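Local coordinates for Phosphoglucomutase/phosphomannomutase family protein (Burkholderia thailandensis, PDB 3UW2), which probably moves a phosphoryl group between positions of a phosphosugar, as phosphohexose mutases do, with a bound divalent metal ion, at residues L209-C219 against L365-E373; P237-V248 against A262-V273. One frame throughout, in Å; residues are numbered along the deposited sequence. Where two conformers were deposited one is given.

Overall arrangement
Both contacts are buried, contact 2 reaching solvent mainly at Ala240. Contact 1 pairs helix 206-216, in the second alpha/beta/alpha domain, with helix 364-375, in the third; it is almost wholly apolar. Contact 2 stays within the second domain and packs the segment 237-248 on the strands 259-263 and 270-273, changing from aliphatic packing at one end to carboxylates, an arginine and zinc at the other. The two meet on opposite sides of these strands: Phe263 turns away from 237-248 and packs on Ala210 and Phe214, while Val272 reaches Leu371. Along the chain, contact 2 is nested inside the long loop closed by contact 1.

Contact 1. Residues L209-C219 against L365-E373; sequences LATRLFKALGC and LYTGARLLE
The carbonyl oxygen of Leu365 faces carbon from helix 206-216: besides the helical bond from Ala369 N at 3.1 Å, it meets Leu213 CD2 at 3.5 Å and, near the plane of the Phe214 ring, the edge carbon CE1 at 3.7 Å. No hydrogen bond joins the two helices. Phe214 is a knob in a hole formed by Leu365, Gly368, Ala369 and Leu372. Its CG lies anti to the carbonyl carbon (chi1 -56°), which swings the ring across to the partner helix; the absence of a side chain at Gly368 makes room for CZ. Further along, the Leu372 and Phe214 side chains cross at about a right angle, Leu372 CD1 coming 3.7 Å from Phe214 CD1, the same methyl also meeting Cys219 SG at 4.1 Å. Leu365 reaches the other way, placing CG 3.9 Å from Ala210 CB, with CD2 over the backbone of Ala210 and, more loosely, against Leu209. Between these ends, Leu217 CD1 rests 3.8 Å from Ala369 CB. The short helical axes run nearly parallel, at 24° to each other and 10.5 Å apart, so side chains of both helices fill the interface. A Schellman motif ends the first helix at Gly218 and turns Cys219 inward. The pair joins a helix of the second alpha/beta/alpha domain to one of the third. Tyr181 of helix 178-186 touches Leu365, Ile189 adjoins Ala369, and strand 259-263 lies against both helices, its Phe261 meeting the Phe214 ring edge-to-face and touching Leu372.

Contact 2. Residues P237-V248 against A262-V273; sequences PDPAHPENLQDV and AFDGDGDRLGVV. With ZN (zinc ion), chain K.
Asp264, a zinc ligand, presents its backbone and CB rather than its carboxylate to the proline-rich segment 237-248. Its CA makes a CA-H...O contact with Pro237 O at 3.3 Å, while the Pro239 side chain crosses that of Asp264 obliquely, with Pro239 CD 3.6 Å from Asp264 CA. Beside them the Pro237 ring presses on glycine backbone, its CG only 3.5 Å from Gly265 CA. The carboxylate leads away to the metal. With CG between the backbone N and the carbonyl carbon (chi1 77°), Asp264 puts OD2 2.2 Å from zinc, which Asp266 OD1 and Asp268 OD1 also bind; a fourth ligand atom comes from elsewhere in the structure. This is the metal-binding loop of the phosphohexose mutases. The second-shell Arg269, its chain bent at chi3, donates NE to Asp264 OD2 at 2.9 Å; OD2 lies in the guanidinium plane, whereas NE meets it from above the carboxylate plane. This salt bridge helps fix the carboxylate's rotation and would offset part of the negative charge round zinc. Across from it lie Ala240 and, beyond salt-bridge distance, Asp238. The turn at Asp238 is braced internally: Asn244 ND2 and His241 N reach Asp238 O from opposite faces, the former at 2.9 Å. At the other end Leu245 CD2 presses on Ala262 CB at 3.5 Å, and Val248 CG1 meets Val273 CG2 at 3.8 Å. Helix 246-254 thus begins over the hairpin of strands 259-263 and 270-273, Val248 also touching strand 197-200, while helices 206-216 and 364-375 pack on Phe263 on the side of the strands turned away from 237-248.

Contact 1. Residues L209-C219 against L365-E373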
# COMPACT_ATOMS: atom_id res chain seq x y z
N LEU A 209 13.55 -11.78 -1.59
CA LEU A 209 12.55 -12.42 -2.40
C LEU A 209 12.25 -11.65 -3.71
O LEU A 209 11.95 -12.26 -4.73
CB LEU A 209 11.25 -12.54 -1.61
CG LEU A 209 10.20 -13.52 -2.07
CD1 LEU A 209 10.76 -14.94 -2.37
CD2 LEU A 209 9.15 -13.59 -0.97
N ALA A 210 12.26 -10.33 -3.71
CA ALA A 210 12.04 -9.65 -5.02
C ALA A 210 13.13 -10.01 -6.05
O ALA A 210 12.81 -10.30 -7.21
CB ALA A 210 11.96 -8.15 -4.86
N THR A 211 14.40 -10.10 -5.60
CA THR A 211 15.47 -10.45 -6.54
C THR A 211 15.32 -11.87 -7.01
O THR A 211 15.45 -12.14 -8.20
CB THR A 211 16.88 -10.13 -5.98
OG1 THR A 211 17.04 -10.74 -4.69
CG2 THR A 211 17.02 -8.60 -5.84
N ARG A 212 15.00 -12.78 -6.07
CA ARG A 212 14.67 -14.17 -6.40
C ARG A 212 13.56 -14.24 -7.46
O ARG A 212 13.72 -14.97 -8.46
CB ARG A 212 14.20 -14.92 -5.17
CG ARG A 212 13.84 -16.38 -5.45
CD ARG A 212 13.48 -17.13 -4.15
NE ARG A 212 13.02 -18.44 -4.62
CZ ARG A 212 12.50 -19.41 -3.89
NH1 ARG A 212 12.38 -19.28 -2.59
NH2 ARG A 212 12.16 -20.55 -4.49
N LEU A 213 12.47 -13.51 -7.24
CA LEU A 213 11.30 -13.52 -8.16
C LEU A 213 11.67 -13.03 -9.56
O LEU A 213 11.38 -13.73 -10.53
CB LEU A 213 10.13 -12.68 -7.60
CG LEU A 213 8.93 -12.44 -8.51
CD1 LEU A 213 8.30 -13.82 -8.78
CD2 LEU A 213 7.90 -11.46 -7.88
N PHE A 214 12.30 -11.84 -9.66
CA PHE A 214 12.58 -11.29 -10.97
C PHE A 214 13.67 -12.10 -11.71
O PHE A 214 13.63 -12.23 -12.94
CB PHE A 214 12.87 -9.78 -10.90
CG PHE A 214 11.75 -8.98 -10.25
CD1 PHE A 214 10.39 -9.26 -10.51
CD2 PHE A 214 12.06 -7.94 -9.38
CE1 PHE A 214 9.35 -8.52 -9.92
CE2 PHE A 214 11.06 -7.21 -8.74
CZ PHE A 214 9.69 -7.47 -9.02
N LYS A 215 14.60 -12.72 -10.96
CA LYS A 215 15.52 -13.68 -11.62
C LYS A 215 14.79 -14.89 -12.16
O LYS A 215 15.11 -15.38 -13.26
CB LYS A 215 16.73 -14.11 -10.74
CG LYS A 215 17.73 -12.99 -10.61
CD LYS A 215 18.91 -13.33 -9.69
CE LYS A 215 20.09 -12.50 -10.20
NZ LYS A 215 21.38 -12.59 -9.44
N ALA A 216 13.84 -15.40 -11.36
CA ALA A 216 12.99 -16.51 -11.76
C ALA A 216 12.15 -16.16 -13.02
O ALA A 216 11.83 -17.04 -13.81
CB ALA A 216 12.04 -16.88 -10.63
N LEU A 217 11.79 -14.90 -13.19
CA LEU A 217 11.09 -14.48 -14.42
C LEU A 217 12.07 -14.32 -15.62
O LEU A 217 11.64 -14.12 -16.76
CB LEU A 217 10.32 -13.18 -14.19
CG LEU A 217 9.14 -13.37 -13.23
CD1 LEU A 217 8.51 -12.02 -12.97
CD2 LEU A 217 8.13 -14.36 -13.80
N GLY A 218 13.37 -14.39 -15.34
CA GLY A 218 14.37 -14.37 -16.43
C GLY A 218 15.09 -13.04 -16.54
O GLY A 218 15.79 -12.82 -17.49
N CYS A 219 14.90 -12.14 -15.58
CA CYS A 219 15.53 -10.83 -15.69
C CYS A 219 16.91 -10.81 -15.05
O CYS A 219 17.15 -11.44 -13.99
CB CYS A 219 14.68 -9.75 -15.06
SG CYS A 219 13.11 -9.61 -15.94
N LEU A 365 5.64 -6.71 -5.17
CA LEU A 365 6.46 -7.66 -5.93
C LEU A 365 5.61 -8.25 -7.10
O LEU A 365 6.12 -8.43 -8.20
CB LEU A 365 6.91 -8.84 -5.05
CG LEU A 365 8.15 -8.59 -4.15
CD1 LEU A 365 7.89 -7.61 -3.01
CD2 LEU A 365 8.57 -9.96 -3.55
N TYR A 366 4.36 -8.62 -6.80
CA TYR A 366 3.44 -9.00 -7.84
C TYR A 366 3.16 -7.87 -8.81
O TYR A 366 3.11 -8.11 -10.01
CB TYR A 366 2.11 -9.51 -7.22
CG TYR A 366 1.24 -10.16 -8.27
CD1 TYR A 366 1.62 -11.37 -8.88
CD2 TYR A 366 0.02 -9.57 -8.68
CE1 TYR A 366 0.83 -11.97 -9.91
CE2 TYR A 366 -0.77 -10.15 -9.67
CZ TYR A 366 -0.38 -11.38 -10.24
OH TYR A 366 -1.18 -11.94 -11.20
N THR A 367 2.97 -6.64 -8.33
CA THR A 367 2.74 -5.51 -9.28
C THR A 367 3.98 -5.41 -10.20
O THR A 367 3.84 -5.20 -11.40
CB THR A 367 2.53 -4.20 -8.48
OG1 THR A 367 1.36 -4.36 -7.67
CG2 THR A 367 2.42 -2.93 -9.38
N GLY A 368 5.19 -5.53 -9.62
CA GLY A 368 6.40 -5.48 -10.43
C GLY A 368 6.35 -6.53 -11.55
O GLY A 368 6.68 -6.25 -12.68
N ALA A 369 5.95 -7.75 -11.21
CA ALA A 369 5.89 -8.81 -12.17
C ALA A 369 4.84 -8.49 -13.25
O ALA A 369 5.08 -8.73 -14.44
CB ALA A 369 5.57 -10.12 -11.46
N ARG A 370 3.69 -7.92 -12.84
CA ARG A 370 2.64 -7.66 -13.79
C ARG A 370 3.12 -6.54 -14.71
O ARG A 370 2.77 -6.52 -15.87
CB ARG A 370 1.33 -7.25 -13.09
CG ARG A 370 0.60 -8.44 -12.41
CD ARG A 370 0.03 -9.42 -13.44
NE ARG A 370 -1.15 -8.81 -14.15
CZ ARG A 370 -2.42 -9.04 -13.85
NH1 ARG A 370 -2.78 -9.94 -12.88
NH2 ARG A 370 -3.36 -8.44 -14.57
N LEU A 371 3.90 -5.60 -14.16
CA LEU A 371 4.40 -4.44 -14.98
C LEU A 371 5.42 -5.02 -16.01
O LEU A 371 5.34 -4.73 -17.20
CB LEU A 371 5.03 -3.43 -14.04
CG LEU A 371 5.67 -2.21 -14.71
CD1 LEU A 371 4.68 -1.58 -15.67
CD2 LEU A 371 6.13 -1.22 -13.66
N LEU A 372 6.34 -5.90 -15.57
CA LEU A 372 7.30 -6.53 -16.51
C LEU A 372 6.57 -7.33 -17.63
O LEU A 372 7.03 -7.38 -18.76
CB LEU A 372 8.27 -7.43 -15.75
CG LEU A 372 9.26 -6.87 -14.73
CD1 LEU A 372 9.95 -7.98 -13.98
CD2 LEU A 372 10.28 -6.06 -15.52
N GLU A 373 5.48 -8.01 -17.31
CA GLU A 373 4.73 -8.75 -18.33
C GLU A 373 4.32 -7.82 -19.51
O GLU A 373 4.39 -8.23 -20.69
CB GLU A 373 3.46 -9.31 -17.69
CG GLU A 373 2.57 -10.09 -18.67
CD GLU A 373 1.37 -10.69 -17.96
OE1 GLU A 373 0.42 -9.94 -17.53
OE2 GLU A 373 1.39 -11.91 -17.80

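Contact 2. Residues P237-V248 against A262-V273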
# COMPACT_ATOMS: atom_id res chain seq x y z
N PRO A 237 13.76 2.82 3.09
CA PRO A 237 13.03 2.22 1.99
C PRO A 237 11.63 2.89 1.89
O PRO A 237 10.60 2.37 2.37
CB PRO A 237 13.02 0.71 2.36
CG PRO A 237 13.01 0.74 3.84
CD PRO A 237 13.68 1.99 4.32
N ASP A 238 11.64 4.07 1.27
CA ASP A 238 10.50 4.96 1.30
C ASP A 238 10.45 5.70 -0.05
O ASP A 238 10.87 6.83 -0.16
CB ASP A 238 10.62 5.86 2.56
CG ASP A 238 9.53 6.98 2.63
OD1 ASP A 238 8.42 6.80 2.13
OD2 ASP A 238 9.83 8.05 3.21
N PRO A 239 10.00 5.00 -1.11
CA PRO A 239 9.96 5.50 -2.46
C PRO A 239 8.99 6.67 -2.65
O PRO A 239 9.05 7.32 -3.67
CB PRO A 239 9.59 4.26 -3.30
CG PRO A 239 8.98 3.29 -2.34
CD PRO A 239 9.63 3.57 -1.04
N ALA A 240 8.14 6.93 -1.65
CA ALA A 240 7.28 8.10 -1.63
C ALA A 240 8.06 9.41 -1.57
O ALA A 240 7.53 10.44 -1.99
CB ALA A 240 6.27 8.02 -0.49
N HIS A 241 9.31 9.39 -1.08
CA HIS A 241 10.17 10.59 -1.19
C HIS A 241 11.14 10.46 -2.35
O HIS A 241 11.96 9.55 -2.35
CB HIS A 241 10.93 10.87 0.12
CG HIS A 241 10.05 11.36 1.26
ND1 HIS A 241 9.51 10.52 2.18
CD2 HIS A 241 9.64 12.65 1.61
CE1 HIS A 241 8.79 11.23 3.06
NE2 HIS A 241 8.87 12.53 2.72
N PRO A 242 11.07 11.36 -3.35
CA PRO A 242 11.96 11.26 -4.54
C PRO A 242 13.48 11.21 -4.23
O PRO A 242 14.25 10.53 -4.97
CB PRO A 242 11.57 12.49 -5.38
CG PRO A 242 10.21 12.90 -4.87
CD PRO A 242 10.19 12.54 -3.41
N GLU A 243 13.90 11.81 -3.12
CA GLU A 243 15.31 11.69 -2.67
C GLU A 243 15.75 10.23 -2.44
O GLU A 243 16.95 9.95 -2.50
CB GLU A 243 15.55 12.45 -1.36
CG GLU A 243 15.25 13.95 -1.43
CD GLU A 243 13.75 14.28 -1.35
OE1 GLU A 243 12.93 13.44 -0.88
OE2 GLU A 243 13.39 15.40 -1.79
N ASN A 244 14.79 9.33 -2.17
CA ASN A 244 15.12 7.89 -2.00
C ASN A 244 15.17 7.11 -3.30
O ASN A 244 15.40 5.88 -3.30
CB ASN A 244 14.22 7.19 -0.96
CG ASN A 244 14.30 7.85 0.41
OD1 ASN A 244 15.37 8.16 0.88
ND2 ASN A 244 13.15 8.07 1.05
N LEU A 245 14.97 7.83 -4.40
CA LEU A 245 15.05 7.24 -5.73
C LEU A 245 16.31 7.69 -6.48
O LEU A 245 16.52 7.27 -7.63
CB LEU A 245 13.75 7.49 -6.56
CG LEU A 245 12.41 7.02 -5.91
CD1 LEU A 245 11.19 7.47 -6.70
CD2 LEU A 245 12.38 5.51 -5.73
N GLN A 246 17.14 8.54 -5.86
CA GLN A 246 18.27 9.13 -6.59
C GLN A 246 19.31 8.07 -6.96
O GLN A 246 19.95 8.20 -8.01
CB GLN A 246 18.87 10.34 -5.86
CG GLN A 246 17.85 11.49 -5.70
CD GLN A 246 17.25 11.91 -7.04
OE1 GLN A 246 17.98 12.20 -7.97
NE2 GLN A 246 15.91 11.90 -7.14
N ASP A 247 19.44 6.99 -6.16
CA ASP A 247 20.36 5.89 -6.48
C ASP A 247 19.89 5.08 -7.66
O ASP A 247 20.72 4.69 -8.49
CB ASP A 247 20.56 4.95 -5.29
CG ASP A 247 21.29 5.63 -4.15
OD1 ASP A 247 22.44 6.02 -4.37
OD2 ASP A 247 20.72 5.84 -3.08
N VAL A 248 18.58 4.79 -7.72
CA VAL A 248 18.03 4.04 -8.85
C VAL A 248 18.23 4.91 -10.15
O VAL A 248 18.59 4.37 -11.21
CB VAL A 248 16.50 3.78 -8.66
CG1 VAL A 248 15.79 3.55 -10.00
CG2 VAL A 248 16.27 2.65 -7.68
N ALA A 262 11.81 0.35 -7.17
CA ALA A 262 12.20 0.60 -5.76
C ALA A 262 11.05 0.20 -4.82
O ALA A 262 9.90 0.52 -5.12
CB ALA A 262 12.54 2.06 -5.58
N PHE A 263 11.35 -0.57 -3.75
CA PHE A 263 10.31 -1.11 -2.90
C PHE A 263 10.32 -0.35 -1.62
O PHE A 263 11.36 0.14 -1.20
CB PHE A 263 10.56 -2.61 -2.65
CG PHE A 263 10.35 -3.45 -3.85
CD1 PHE A 263 9.05 -3.76 -4.27
CD2 PHE A 263 11.42 -3.95 -4.57
CE1 PHE A 263 8.86 -4.57 -5.39
CE2 PHE A 263 11.23 -4.73 -5.70
CZ PHE A 263 9.94 -5.05 -6.10
N ASP A 264 9.17 -0.25 -0.99
CA ASP A 264 9.14 0.28 0.35
C ASP A 264 9.55 -0.85 1.32
O ASP A 264 9.82 -1.97 0.89
CB ASP A 264 7.78 0.88 0.68
CG ASP A 264 6.73 -0.15 0.99
OD1 ASP A 264 6.81 -1.35 0.63
OD2 ASP A 264 5.74 0.32 1.53
N GLY A 265 9.65 -0.54 2.62
CA GLY A 265 10.36 -1.49 3.52
C GLY A 265 9.71 -2.82 3.72
O GLY A 265 10.39 -3.77 4.09
N ASP A 266 8.37 -2.96 3.48
CA ASP A 266 7.81 -4.30 3.60
C ASP A 266 7.29 -4.89 2.27
O ASP A 266 6.69 -5.98 2.24
CB ASP A 266 6.71 -4.36 4.71
CG ASP A 266 5.50 -3.49 4.37
OD1 ASP A 266 5.73 -2.58 3.57
OD2 ASP A 266 4.35 -3.65 4.85
N GLY A 267 7.50 -4.19 1.17
CA GLY A 267 7.22 -4.77 -0.16
C GLY A 267 5.71 -4.63 -0.59
O GLY A 267 5.30 -5.25 -1.54
N ASP A 268 4.89 -3.86 0.10
CA ASP A 268 3.49 -3.73 -0.41
C ASP A 268 3.35 -2.45 -1.30
O ASP A 268 2.25 -2.07 -1.69
CB ASP A 268 2.45 -3.82 0.70
CG ASP A 268 2.49 -2.64 1.63
OD1 ASP A 268 3.37 -1.80 1.39
OD2 ASP A 268 1.70 -2.54 2.59
N ARG A 269 4.49 -1.80 -1.61
CA ARG A 269 4.46 -0.67 -2.54
C ARG A 269 5.66 -0.73 -3.49
O ARG A 269 6.80 -1.03 -3.06
CB ARG A 269 4.49 0.67 -1.81
CG ARG A 269 3.28 0.95 -0.95
CD ARG A 269 3.27 2.41 -0.48
NE ARG A 269 4.19 2.63 0.64
CZ ARG A 269 4.52 3.83 1.14
NH1 ARG A 269 3.99 4.95 0.64
NH2 ARG A 269 5.38 3.89 2.15
N LEU A 270 5.40 -0.41 -4.76
CA LEU A 270 6.43 -0.36 -5.81
C LEU A 270 6.53 1.07 -6.40
O LEU A 270 5.49 1.66 -6.81
CB LEU A 270 6.07 -1.34 -6.96
CG LEU A 270 6.93 -1.29 -8.24
CD1 LEU A 270 8.27 -1.93 -8.01
CD2 LEU A 270 6.19 -2.01 -9.38
N GLY A 271 7.77 1.58 -6.42
CA GLY A 271 8.15 2.80 -7.19
C GLY A 271 8.79 2.40 -8.51
O GLY A 271 9.56 1.43 -8.55
N VAL A 272 8.52 3.17 -9.59
CA VAL A 272 8.92 2.83 -10.97
C VAL A 272 9.56 4.06 -11.55
O VAL A 272 8.96 5.15 -11.55
CB VAL A 272 7.69 2.43 -11.87
CG1 VAL A 272 8.11 2.22 -13.34
CG2 VAL A 272 6.97 1.20 -11.32
N VAL A 273 10.78 3.88 -12.05
CA VAL A 273 11.59 4.94 -12.67
C VAL A 273 11.98 4.50 -14.10
O VAL A 273 12.43 3.37 -14.32
CB VAL A 273 12.92 5.20 -11.84
CG1 VAL A 273 13.77 6.34 -12.44
CG2 VAL A 273 12.61 5.54 -10.39
ZN ZN K . 4.52 -0.86 2.92